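Local coordinates for protein putative Acetyltransferase (Pyrococcus horikoshii, PDB 3DDD) that probably transfers acyl groups as a member of the GNAT acetyltransferase family and binds coenzyme A in its N-terminal half, at residues D32-F37 / S52-S57; C199-G204 / A224-L229; D181-V186 / G281-A286. All coordinates share one frame; numbering follows the deposited sequence.

Interaction 1 of 3, residues D32-F37 / S52-S57; sequences DMVSIF and SSFEIS
Val34 and Phe54 mark where helix segments 32-37 and 52-57 come closest, with their CA atoms 7.6 Å apart. The axes approach to 10.3 Å and their N-to-C directions diverge by 120°, so the helices are inclined rather than antiparallel. At this separation one long side chain spans most of the gap, and Phe54 supplies it. Its CG stands anti to the carbonyl carbon (chi1 -75°), which carries the ring toward helix 32-37, where it arrives edge-first. The atoms along that edge share out three residues of the other helix. CD2 of Phe54 lies 3.7 Å from CB of Met33, a selenomethionine, and 3.8 Å from Val34 CG2. CE2 of Phe54 meets Met33 O at 3.5 Å, near the ring plane; this oxygen also accepts the helical bond from Phe37 N, and the slightly positive ring edge probably suits it. CZ of Phe54 reaches Phe37 CB at 3.6 Å. The two rings form an offset edge-to-face pair, with the edge of Phe54 turned toward the face of Phe37, centroids 5.7 Å apart and planes at 85°. The bend at chi3 of Met33 turns its CE back toward the Phe54 ring. With an alanine in place of Phe54, Phe37 would probably keep only Tyr41 as stacking partner, and a gap would open between the helices. Met33 also packs on strands 65-70 and 73-82, so this helix pair lies against them. Helices 30-41 and 47-60, between strands 21-24 and 65-70, form the strand-helix-helix-strand start of the GNAT fold, and the Phe37 side chain lies about 7 Å from the bound coenzyme A.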
ATOM      1  N   ASP A  32      10.110  -6.083 -15.784  1.00 34.04           N
ATOM      2  CA  ASP A  32       9.455  -4.964 -16.452  1.00 33.27           C
ATOM      3  C   ASP A  32       8.660  -4.092 -15.489  1.00 33.03           C
ATOM      4  O   ASP A  32       8.683  -2.867 -15.589  1.00 34.41           O
ATOM      5  CB  ASP A  32       8.554  -5.460 -17.600  1.00 33.60           C
ATOM      6  CG  ASP A  32       9.350  -6.049 -18.747  1.00 37.25           C
ATOM      7  OD1 ASP A  32      10.599  -5.906 -18.744  1.00 35.38           O
ATOM      8  OD2 ASP A  32       8.729  -6.619 -19.667  1.00 45.84           O
HETATM    9  N   MSE A  33       7.944  -4.706 -14.563  1.00 33.52           N
HETATM   10  CA  MSE A  33       7.154  -3.927 -13.619  1.00 36.38           C
HETATM   11  C   MSE A  33       8.108  -3.038 -12.834  1.00 35.99           C
HETATM   12  O   MSE A  33       7.845  -1.839 -12.638  1.00 33.73           O
HETATM   13  CB  MSE A  33       6.369  -4.846 -12.667  1.00 35.74           C
HETATM   14  CG  MSE A  33       5.304  -5.663 -13.370  1.00 39.81           C
HETATM   15 SE   MSE A  33       4.663  -7.205 -12.390  0.75 36.45          SE
HETATM   16  CE  MSE A  33       4.032  -6.360 -10.773  1.00 27.95           C
ATOM     17  N   VAL A  34       9.205  -3.641 -12.371  1.00 33.81           N
ATOM     18  CA  VAL A  34      10.205  -2.926 -11.590  1.00 33.34           C
ATOM     19  C   VAL A  34      10.802  -1.752 -12.357  1.00 34.66           C
ATOM     20  O   VAL A  34      10.996  -0.668 -11.797  1.00 36.59           O
ATOM     21  CB  VAL A  34      11.338  -3.848 -11.106  1.00 33.92           C
ATOM     22  CG1 VAL A  34      12.446  -3.000 -10.436  1.00 29.65           C
ATOM     23  CG2 VAL A  34      10.793  -4.904 -10.090  1.00 30.67           C
ATOM     24  N   SER A  35      11.084  -1.959 -13.640  1.00 35.75           N
ATOM     25  CA  SER A  35      11.623  -0.901 -14.508  1.00 36.20           C
ATOM     26  C   SER A  35      10.633   0.253 -14.705  1.00 35.41           C
ATOM     27  O   SER A  35      11.006   1.426 -14.630  1.00 35.63           O
ATOM     28  CB  SER A  35      11.993  -1.483 -15.868  1.00 36.85           C
ATOM     29  OG  SER A  35      13.112  -2.350 -15.722  1.00 37.00           O
ATOM     30  N   ILE A  36       9.370  -0.083 -14.934  1.00 34.41           N
ATOM     31  CA  ILE A  36       8.329   0.931 -15.010  1.00 34.90           C
ATOM     32  C   ILE A  36       8.302   1.730 -13.723  1.00 37.45           C
ATOM     33  O   ILE A  36       8.271   2.981 -13.761  1.00 38.89           O
ATOM     34  CB  ILE A  36       6.928   0.353 -15.268  1.00 32.99           C
ATOM     35  CG1 ILE A  36       6.847  -0.209 -16.690  1.00 32.30           C
ATOM     36  CG2 ILE A  36       5.889   1.441 -15.099  1.00 26.02           C
ATOM     37  CD1 ILE A  36       5.950  -1.376 -16.822  1.00 25.01           C
ATOM     38  N   PHE A  37       8.333   1.021 -12.590  1.00 38.07           N
ATOM     39  CA  PHE A  37       8.151   1.679 -11.297  1.00 38.32           C
ATOM     40  C   PHE A  37       9.304   2.640 -10.991  1.00 38.46           C
ATOM     41  O   PHE A  37       9.064   3.729 -10.536  1.00 36.79           O
ATOM     42  CB  PHE A  37       7.977   0.680 -10.157  1.00 36.82           C
ATOM     43  CG  PHE A  37       7.962   1.327  -8.811  1.00 36.90           C
ATOM     44  CD1 PHE A  37       6.784   1.788  -8.267  1.00 39.80           C
ATOM     45  CD2 PHE A  37       9.138   1.513  -8.098  1.00 39.90           C
ATOM     46  CE1 PHE A  37       6.770   2.396  -7.020  1.00 40.56           C
ATOM     47  CE2 PHE A  37       9.131   2.114  -6.862  1.00 34.18           C
ATOM     48  CZ  PHE A  37       7.957   2.558  -6.320  1.00 38.54           C
ATOM     49  N   SER A  52      11.379  -7.446  -4.718  1.00 44.76           N
ATOM     50  CA  SER A  52      10.813  -8.215  -3.627  1.00 44.75           C
ATOM     51  C   SER A  52       9.433  -7.715  -3.231  1.00 42.58           C
ATOM     52  O   SER A  52       8.551  -8.511  -2.908  1.00 41.73           O
ATOM     53  CB  SER A  52      11.766  -8.204  -2.437  1.00 46.68           C
ATOM     54  OG  SER A  52      12.960  -8.859  -2.833  1.00 43.98           O
ATOM     55  N   SER A  53       9.228  -6.407  -3.285  1.00 40.64           N
ATOM     56  CA  SER A  53       7.922  -5.846  -2.959  1.00 40.01           C
ATOM     57  C   SER A  53       6.862  -6.342  -3.950  1.00 38.90           C
ATOM     58  O   SER A  53       5.765  -6.680  -3.564  1.00 42.25           O
ATOM     59  CB  SER A  53       7.993  -4.322  -2.972  1.00 42.03           C
ATOM     60  OG  SER A  53       6.808  -3.758  -2.462  1.00 47.41           O
ATOM     61  N   PHE A  54       7.214  -6.413  -5.228  1.00 39.03           N
ATOM     62  CA  PHE A  54       6.291  -6.785  -6.279  1.00 37.31           C
ATOM     63  C   PHE A  54       6.024  -8.283  -6.333  1.00 37.06           C
ATOM     64  O   PHE A  54       4.930  -8.699  -6.699  1.00 36.54           O
ATOM     65  CB  PHE A  54       6.822  -6.334  -7.645  1.00 39.43           C
ATOM     66  CG  PHE A  54       6.705  -4.860  -7.915  1.00 37.36           C
ATOM     67  CD1 PHE A  54       6.087  -3.990  -7.018  1.00 39.84           C
ATOM     68  CD2 PHE A  54       7.199  -4.349  -9.103  1.00 35.12           C
ATOM     69  CE1 PHE A  54       5.969  -2.641  -7.305  1.00 46.20           C
ATOM     70  CE2 PHE A  54       7.085  -3.007  -9.398  1.00 41.15           C
ATOM     71  CZ  PHE A  54       6.450  -2.152  -8.524  1.00 37.90           C
ATOM     72  N   GLU A  55       7.015  -9.097  -5.987  1.00 36.26           N
ATOM     73  CA  GLU A  55       6.767 -10.505  -5.784  1.00 37.64           C
ATOM     74  C   GLU A  55       5.671 -10.723  -4.705  1.00 37.73           C
ATOM     75  O   GLU A  55       4.814 -11.605  -4.826  1.00 38.36           O
ATOM     76  CB  GLU A  55       8.071 -11.214  -5.412  1.00 37.20           C
ATOM     77  CG  GLU A  55       9.062 -11.230  -6.561  1.00 37.52           C
ATOM     78  CD  GLU A  55      10.448 -11.816  -6.253  1.00 41.12           C
ATOM     79  OE1 GLU A  55      10.799 -12.114  -5.098  1.00 43.37           O
ATOM     80  OE2 GLU A  55      11.217 -11.973  -7.219  1.00 54.45           O
ATOM     81  N   ILE A  56       5.706  -9.925  -3.650  1.00 38.51           N
ATOM     82  CA  ILE A  56       4.703 -10.001  -2.580  1.00 39.24           C
ATOM     83  C   ILE A  56       3.336  -9.581  -3.121  1.00 40.00           C
ATOM     84  O   ILE A  56       2.345 -10.250  -2.886  1.00 43.60           O
ATOM     85  CB  ILE A  56       5.117  -9.127  -1.379  1.00 39.64           C
ATOM     86  CG1 ILE A  56       6.335  -9.761  -0.675  1.00 38.45           C
ATOM     87  CG2 ILE A  56       3.966  -8.923  -0.414  1.00 32.66           C
ATOM     88  CD1 ILE A  56       7.017  -8.818   0.325  1.00 38.61           C
ATOM     89  N   SER A  57       3.300  -8.497  -3.878  1.00 40.35           N
ATOM     90  CA  SER A  57       2.055  -7.991  -4.464  1.00 40.62           C
ATOM     91  C   SER A  57       1.354  -9.040  -5.321  1.00 40.32           C
ATOM     92  O   SER A  57       0.166  -9.266  -5.159  1.00 39.19           O
ATOM     93  CB  SER A  57       2.331  -6.720  -5.274  1.00 42.25           C
ATOM     94  OG  SER A  57       2.846  -5.707  -4.412  1.00 42.76           O
TER

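Interaction 2 of 3, residues C199-G204 / A224-L229; sequences CAENEG and AEKILL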
ATOM      1  N   CYS A 199       4.153  -7.641  19.066  1.00 32.46           N
ATOM      2  CA  CYS A 199       2.908  -7.624  19.788  1.00 34.11           C
ATOM      3  C   CYS A 199       3.155  -7.137  21.208  1.00 35.27           C
ATOM      4  O   CYS A 199       4.143  -7.520  21.833  1.00 34.48           O
ATOM      5  CB  CYS A 199       2.329  -9.046  19.840  1.00 37.84           C
ATOM      6  SG  CYS A 199       1.856  -9.786  18.205  1.00 37.21           S
ATOM      7  N   ALA A 200       2.250  -6.301  21.711  1.00 34.67           N
ATOM      8  CA  ALA A 200       2.332  -5.780  23.073  1.00 35.59           C
ATOM      9  C   ALA A 200       1.080  -6.219  23.764  1.00 40.05           C
ATOM     10  O   ALA A 200      -0.007  -5.970  23.258  1.00 40.72           O
ATOM     11  CB  ALA A 200       2.391  -4.288  23.078  1.00 32.95           C
ATOM     12  N   GLU A 201       1.229  -6.874  24.917  1.00 46.14           N
ATOM     13  CA  GLU A 201       0.084  -7.242  25.737  1.00 50.00           C
ATOM     14  C   GLU A 201      -0.818  -8.026  24.763  1.00 48.97           C
ATOM     15  O   GLU A 201      -0.279  -8.798  23.910  1.00 51.09           O
ATOM     16  CB  GLU A 201      -0.493  -5.946  26.369  1.00 48.82           C
ATOM     17  CG  GLU A 201       0.532  -5.365  27.404  1.00 56.34           C
ATOM     18  CD  GLU A 201       0.559  -3.827  27.595  1.00 56.49           C
ATOM     19  OE1 GLU A 201      -0.523  -3.204  27.714  1.00 64.32           O
ATOM     20  OE2 GLU A 201       1.690  -3.252  27.661  1.00 56.73           O
ATOM     21  N   ASN A 202      -2.134  -7.850  24.840  1.00 45.59           N
ATOM     22  CA  ASN A 202      -2.982  -8.240  23.705  1.00 43.79           C
ATOM     23  C   ASN A 202      -3.734  -7.030  23.171  1.00 40.90           C
ATOM     24  O   ASN A 202      -4.903  -7.123  22.803  1.00 40.82           O
ATOM     25  CB  ASN A 202      -3.961  -9.347  24.098  1.00 46.00           C
ATOM     26  CG  ASN A 202      -3.286 -10.708  24.258  1.00 55.33           C
ATOM     27  OD1 ASN A 202      -2.058 -10.800  24.405  1.00 57.59           O
ATOM     28  ND2 ASN A 202      -4.097 -11.778  24.234  1.00 61.11           N
ATOM     29  N   GLU A 203      -3.042  -5.895  23.121  1.00 39.82           N
ATOM     30  CA  GLU A 203      -3.654  -4.588  22.861  1.00 40.30           C
ATOM     31  C   GLU A 203      -3.057  -3.877  21.657  1.00 36.60           C
ATOM     32  O   GLU A 203      -3.472  -2.772  21.332  1.00 33.97           O
ATOM     33  CB  GLU A 203      -3.472  -3.666  24.072  1.00 40.97           C
ATOM     34  CG  GLU A 203      -4.167  -4.071  25.377  1.00 49.88           C
ATOM     35  CD  GLU A 203      -3.813  -3.102  26.518  1.00 48.11           C
ATOM     36  OE1 GLU A 203      -3.590  -1.892  26.237  1.00 59.87           O
ATOM     37  OE2 GLU A 203      -3.756  -3.546  27.688  1.00 63.23           O
ATOM     38  N   GLY A 204      -2.066  -4.477  21.003  1.00 35.71           N
ATOM     39  CA  GLY A 204      -1.514  -3.841  19.834  1.00 33.84           C
ATOM     40  C   GLY A 204      -0.492  -4.668  19.118  1.00 33.02           C
ATOM     41  O   GLY A 204       0.044  -5.599  19.681  1.00 32.64           O
ATOM     42  N   ALA A 224       0.969   1.680  21.534  1.00 33.56           N
ATOM     43  CA  ALA A 224       1.564   2.030  20.210  1.00 32.17           C
ATOM     44  C   ALA A 224       3.002   2.488  20.388  1.00 34.19           C
ATOM     45  O   ALA A 224       3.883   2.090  19.604  1.00 35.10           O
ATOM     46  CB  ALA A 224       0.772   3.100  19.484  1.00 30.48           C
ATOM     47  N   GLU A 225       3.260   3.319  21.402  1.00 33.65           N
ATOM     48  CA  GLU A 225       4.634   3.768  21.643  1.00 37.05           C
ATOM     49  C   GLU A 225       5.584   2.602  21.929  1.00 35.99           C
ATOM     50  O   GLU A 225       6.649   2.546  21.337  1.00 35.73           O
ATOM     51  CB  GLU A 225       4.711   4.800  22.758  1.00 35.96           C
ATOM     52  CG  GLU A 225       6.119   5.335  22.962  1.00 38.37           C
ATOM     53  CD  GLU A 225       6.224   6.213  24.183  1.00 40.28           C
ATOM     54  OE1 GLU A 225       6.000   7.433  24.061  1.00 37.78           O
ATOM     55  OE2 GLU A 225       6.530   5.674  25.267  1.00 52.81           O
ATOM     56  N   LYS A 226       5.206   1.697  22.837  1.00 37.87           N
ATOM     57  CA  LYS A 226       6.025   0.507  23.161  1.00 38.60           C
ATOM     58  C   LYS A 226       6.399  -0.219  21.876  1.00 34.71           C
ATOM     59  O   LYS A 226       7.553  -0.590  21.672  1.00 34.15           O
ATOM     60  CB  LYS A 226       5.276  -0.534  24.021  1.00 37.00           C
ATOM     61  CG  LYS A 226       4.775  -0.092  25.352  1.00 48.11           C
ATOM     62  CD  LYS A 226       4.045  -1.248  26.090  1.00 43.24           C
ATOM     63  CE  LYS A 226       4.923  -1.907  27.143  1.00 47.25           C
ATOM     64  NZ  LYS A 226       4.543  -3.327  27.353  1.00 52.46           N
ATOM     65  N   ILE A 227       5.403  -0.465  21.025  1.00 33.37           N
ATOM     66  CA  ILE A 227       5.665  -1.193  19.776  1.00 32.13           C
ATOM     67  C   ILE A 227       6.614  -0.363  18.892  1.00 31.68           C
ATOM     68  O   ILE A 227       7.611  -0.875  18.388  1.00 30.39           O
ATOM     69  CB  ILE A 227       4.377  -1.574  19.043  1.00 34.47           C
ATOM     70  CG1 ILE A 227       3.548  -2.534  19.901  1.00 33.90           C
ATOM     71  CG2 ILE A 227       4.682  -2.192  17.652  1.00 29.15           C
ATOM     72  CD1 ILE A 227       2.083  -2.602  19.464  1.00 31.14           C
ATOM     73  N   LEU A 228       6.343   0.933  18.749  1.00 31.94           N
ATOM     74  CA  LEU A 228       7.151   1.723  17.842  1.00 34.47           C
ATOM     75  C   LEU A 228       8.614   1.788  18.290  1.00 35.67           C
ATOM     76  O   LEU A 228       9.509   1.695  17.455  1.00 38.59           O
ATOM     77  CB  LEU A 228       6.549   3.105  17.605  1.00 33.88           C
ATOM     78  CG  LEU A 228       7.133   3.881  16.432  1.00 36.54           C
ATOM     79  CD1 LEU A 228       7.216   3.038  15.178  1.00 24.61           C
ATOM     80  CD2 LEU A 228       6.347   5.172  16.212  1.00 36.54           C
ATOM     81  N   LEU A 229       8.856   1.924  19.591  1.00 34.71           N
ATOM     82  CA  LEU A 229      10.229   1.944  20.114  1.00 32.30           C
ATOM     83  C   LEU A 229      10.978   0.648  19.794  1.00 29.84           C
ATOM     84  O   LEU A 229      12.135   0.692  19.409  1.00 32.15           O
ATOM     85  CB  LEU A 229      10.255   2.175  21.638  1.00 30.42           C
ATOM     86  CG  LEU A 229       9.822   3.506  22.236  1.00 28.16           C
ATOM     87  CD1 LEU A 229       9.735   3.327  23.768  1.00 35.08           C
ATOM     88  CD2 LEU A 229      10.759   4.641  21.899  1.00 29.26           C
TER
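The CA atoms of Ala200 and Ile227 are 6.6 Å apart, as are those of Gly204 and Ala224, where the end of strand 196-200 and the turn after it run past helix segment 224-229; the side chain touching Gly204, though, is that of Ile227. Ile227 supplies the apolar half of the contact. Its CG1, anti to the carbonyl carbon (chi1 -63°), lies 3.8 Å from Ala200 CB, while CD1 goes further and rests 3.3 Å from Gly204 C. Glycine probably allows this approach, since a beta carbon there would stand 3.1 Å from Ile227 CD1. The polar half involves the partly exposed Glu201 and Lys226. Lys226 bends at chi3 (101°) and crosses the Glu201 side chain at about a right angle, so that NZ of Lys226 meets OE2 of Glu201 at 2.9 Å, nearly in line with the C-O bond. This is a salt bridge with a hydrogen bond inside it. Arg222 pairs with the same oxygen, so two cations share one carboxylate oxygen. Ala200 O receives Glu203 N at 3.0 Å and, weakly, Gly204 N, which makes this a classic beta bulge. The whole is a helix, 221-233, laid against the bulged end of the antiparallel hairpin 196-200/204-209 in the second GNAT domain.

Interaction 3 of 3, residues D181-V186 / G281-A286; sequences DDRIRV and GILAYA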
ATOM      1  N   ASP A 181     -11.676  -4.488   7.497  1.00 34.48           N
ATOM      2  CA  ASP A 181     -11.715  -5.589   6.547  1.00 35.17           C
ATOM      3  C   ASP A 181     -10.623  -6.570   6.860  1.00 34.19           C
ATOM      4  O   ASP A 181      -9.813  -6.330   7.769  1.00 32.64           O
ATOM      5  CB  ASP A 181     -11.567  -5.057   5.108  1.00 39.97           C
ATOM      6  CG  ASP A 181     -12.318  -5.887   4.080  1.00 33.26           C
ATOM      7  OD1 ASP A 181     -12.293  -7.122   4.142  1.00 35.76           O
ATOM      8  OD2 ASP A 181     -12.923  -5.293   3.185  1.00 39.25           O
ATOM      9  N   ASP A 182     -10.614  -7.673   6.094  1.00 34.98           N
ATOM     10  CA  ASP A 182      -9.683  -8.777   6.266  1.00 34.91           C
ATOM     11  C   ASP A 182      -8.540  -8.670   5.260  1.00 36.68           C
ATOM     12  O   ASP A 182      -8.745  -8.885   4.050  1.00 36.87           O
ATOM     13  CB  ASP A 182     -10.425 -10.122   6.125  1.00 34.00           C
ATOM     14  CG  ASP A 182      -9.490 -11.344   6.227  1.00 37.93           C
ATOM     15  OD1 ASP A 182      -8.252 -11.175   6.257  1.00 33.23           O
ATOM     16  OD2 ASP A 182     -10.000 -12.486   6.244  1.00 44.79           O
ATOM     17  N   ARG A 183      -7.344  -8.336   5.770  1.00 36.60           N
ATOM     18  CA  ARG A 183      -6.113  -8.297   4.962  1.00 36.07           C
ATOM     19  C   ARG A 183      -5.014  -9.193   5.548  1.00 35.18           C
ATOM     20  O   ARG A 183      -3.836  -8.967   5.332  1.00 37.69           O
ATOM     21  CB  ARG A 183      -5.578  -6.873   4.856  1.00 39.50           C
ATOM     22  CG  ARG A 183      -5.404  -6.205   6.222  1.00 38.31           C
ATOM     23  CD  ARG A 183      -4.302  -5.241   6.263  1.00 38.22           C
ATOM     24  NE  ARG A 183      -4.415  -4.482   7.487  1.00 40.96           N
ATOM     25  CZ  ARG A 183      -4.172  -3.189   7.622  1.00 32.14           C
ATOM     26  NH1 ARG A 183      -3.685  -2.498   6.637  1.00 37.04           N
ATOM     27  NH2 ARG A 183      -4.362  -2.605   8.803  1.00 35.35           N
ATOM     28  N   ILE A 184      -5.403 -10.234   6.260  1.00 34.85           N
ATOM     29  CA  ILE A 184      -4.456 -11.085   6.956  1.00 34.25           C
ATOM     30  C   ILE A 184      -3.524 -11.775   5.970  1.00 36.42           C
ATOM     31  O   ILE A 184      -2.373 -12.069   6.308  1.00 37.34           O
ATOM     32  CB  ILE A 184      -5.208 -12.118   7.834  1.00 34.89           C
ATOM     33  CG1 ILE A 184      -5.949 -11.397   8.963  1.00 30.46           C
ATOM     34  CG2 ILE A 184      -4.249 -13.245   8.373  1.00 32.99           C
ATOM     35  CD1 ILE A 184      -5.114 -10.358   9.750  1.00 32.50           C
ATOM     36  N   ARG A 185      -4.010 -12.040   4.758  1.00 36.69           N
ATOM     37  CA  ARG A 185      -3.185 -12.700   3.741  1.00 36.86           C
ATOM     38  C   ARG A 185      -2.023 -11.822   3.293  1.00 34.35           C
ATOM     39  O   ARG A 185      -0.989 -12.295   2.889  1.00 38.34           O
ATOM     40  CB  ARG A 185      -4.038 -13.184   2.563  1.00 36.00           C
ATOM     41  CG  ARG A 185      -4.458 -12.121   1.578  1.00 34.15           C
ATOM     42  CD  ARG A 185      -5.078 -12.804   0.344  1.00 38.32           C
ATOM     43  NE  ARG A 185      -5.085 -11.915  -0.800  1.00 35.22           N
ATOM     44  CZ  ARG A 185      -5.949 -10.917  -0.965  1.00 38.37           C
ATOM     45  NH1 ARG A 185      -6.892 -10.694  -0.071  1.00 40.10           N
ATOM     46  NH2 ARG A 185      -5.859 -10.118  -2.029  1.00 36.36           N
ATOM     47  N   VAL A 186      -2.185 -10.520   3.415  1.00 35.45           N
ATOM     48  CA  VAL A 186      -1.116  -9.588   3.121  1.00 33.09           C
ATOM     49  C   VAL A 186      -0.041  -9.654   4.223  1.00 34.89           C
ATOM     50  O   VAL A 186       1.159  -9.820   3.942  1.00 33.33           O
ATOM     51  CB  VAL A 186      -1.705  -8.159   2.929  1.00 31.70           C
ATOM     52  CG1 VAL A 186      -0.640  -7.190   2.472  1.00 32.79           C
ATOM     53  CG2 VAL A 186      -2.800  -8.238   1.874  1.00 26.23           C
ATOM     54  N   GLY A 281      -0.403   3.320  11.729  1.00 33.79           N
ATOM     55  CA  GLY A 281       0.464   3.196  10.581  1.00 36.07           C
ATOM     56  C   GLY A 281      -0.197   2.281   9.573  1.00 35.00           C
ATOM     57  O   GLY A 281      -0.517   1.122   9.875  1.00 35.59           O
ATOM     58  N   ILE A 282      -0.421   2.794   8.369  1.00 33.68           N
ATOM     59  CA  ILE A 282      -1.042   1.984   7.342  1.00 31.73           C
ATOM     60  C   ILE A 282      -0.029   0.941   6.879  1.00 32.75           C
ATOM     61  O   ILE A 282       1.186   1.092   7.062  1.00 34.31           O
ATOM     62  CB  ILE A 282      -1.640   2.839   6.172  1.00 29.87           C
ATOM     63  CG1 ILE A 282      -0.576   3.402   5.241  1.00 34.81           C
ATOM     64  CG2 ILE A 282      -2.529   3.982   6.689  1.00 30.37           C
ATOM     65  CD1 ILE A 282      -1.190   3.967   3.951  1.00 31.88           C
ATOM     66  N   LEU A 283      -0.524  -0.117   6.263  1.00 34.46           N
ATOM     67  CA  LEU A 283       0.345  -1.161   5.733  1.00 34.05           C
ATOM     68  C   LEU A 283       1.251  -0.611   4.627  1.00 33.34           C
ATOM     69  O   LEU A 283       2.452  -0.696   4.728  1.00 30.10           O
ATOM     70  CB  LEU A 283      -0.488  -2.368   5.254  1.00 34.60           C
ATOM     71  CG  LEU A 283       0.338  -3.666   5.050  1.00 35.46           C
ATOM     72  CD1 LEU A 283      -0.503  -4.936   5.274  1.00 36.55           C
ATOM     73  CD2 LEU A 283       0.953  -3.690   3.673  1.00 27.07           C
ATOM     74  N   ALA A 284       0.654  -0.041   3.581  1.00 33.37           N
ATOM     75  CA  ALA A 284       1.400   0.499   2.418  1.00 32.34           C
ATOM     76  C   ALA A 284       0.439   1.350   1.657  1.00 30.11           C
ATOM     77  O   ALA A 284      -0.740   1.083   1.686  1.00 32.15           O
ATOM     78  CB  ALA A 284       1.932  -0.614   1.507  1.00 31.91           C
ATOM     79  N   TYR A 285       0.908   2.390   0.978  1.00 32.50           N
ATOM     80  CA  TYR A 285       0.019   3.175   0.102  1.00 32.26           C
ATOM     81  C   TYR A 285      -0.663   2.269  -0.980  1.00 34.47           C
ATOM     82  O   TYR A 285      -1.823   2.473  -1.338  1.00 34.97           O
ATOM     83  CB  TYR A 285       0.783   4.281  -0.582  1.00 33.25           C
ATOM     84  CG  TYR A 285       1.160   5.509   0.224  1.00 29.72           C
ATOM     85  CD1 TYR A 285       0.253   6.142   1.070  1.00 35.20           C
ATOM     86  CD2 TYR A 285       2.428   6.072   0.093  1.00 35.74           C
ATOM     87  CE1 TYR A 285       0.586   7.314   1.754  1.00 38.41           C
ATOM     88  CE2 TYR A 285       2.788   7.254   0.793  1.00 39.60           C
ATOM     89  CZ  TYR A 285       1.867   7.864   1.623  1.00 32.13           C
ATOM     90  OH  TYR A 285       2.206   9.022   2.296  1.00 33.83           O
ATOM     91  N   ALA A 286       0.039   1.237  -1.437  1.00 33.68           N
ATOM     92  CA  ALA A 286      -0.493   0.304  -2.435  1.00 33.02           C
ATOM     93  C   ALA A 286      -1.661  -0.564  -1.952  1.00 36.36           C
ATOM     94  O   ALA A 286      -2.545  -0.966  -2.758  1.00 37.34           O
ATOM     95  CB  ALA A 286       0.599  -0.569  -2.921  1.00 33.44           C
TER
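Leu283 is the residue through which segment 281-286 meets segment 181-186, its CA lying 8.9 Å from that of Val186. The second segment starts at Gly281, the end of strand 279-281, which is still bonded through its backbone to Leu216. At Ile282 the chain leaves the strand, and the Ile282 side chain turns to the strands behind. Leu283 then points toward segment 181-186, with CG anti to the backbone N (chi1 -164°); its branch tips meet Val186, while its CB meets Arg183. The CD1 methyl of Leu283 reaches Val186 CG1 at 3.6 Å, and CD2 of Leu283 lies 4.0 Å from the same Val186 CG1, so the valine methyl is met by both branches. Closer to the backbone, Leu283 CB lies 3.5 Å from NH1 of Arg183, whose chain runs antiparallel alongside the leucine and also brings its CD to 3.9 Å from Leu283 CD1. The polar partners of the guanidinium lie outside the two segments: NE pairs with Asp175 and NH1 bonds to Tyr279 OH, and Phe179 adds a cation-pi contact. Arg183 occupies the N-cap position of helix 184-192, and the turn into that helix is an Asx turn: Ile184 N donates to Asp182 OD1 over 3.0 Å, with an N-H...O angle of 169°. Beyond Leu283, Tyr285 gives its OH to Thr145 O. Leu283 thus faces the start of helix 184-192, while Ile282 and Tyr285 pack on strands 140-149, 238-242 and 258-267.

In the fold
All three contacts are largely buried, but they differ in depth and chemistry. Interaction 3 is the most central, about 7 Å from the centre of the chain, against 13 Å for interaction 1 and 22 Å for interaction 2. Interaction 1 joins two helices mainly through aromatic and apolar side chains, with no hydrogen bond across it, and is the one near coenzyme A. Interaction 2 adds a salt bridge between partly exposed side chains, and interaction 3 sets a leucine against a valine and an arginine. No secondary-structure element is shared, yet helix 184-192 leads directly to strand 196-200 of interaction 2, which lies within the chain stretch that interaction 3 brackets. Interactions 1 and 3 approach to about 5 Å between nearest atoms.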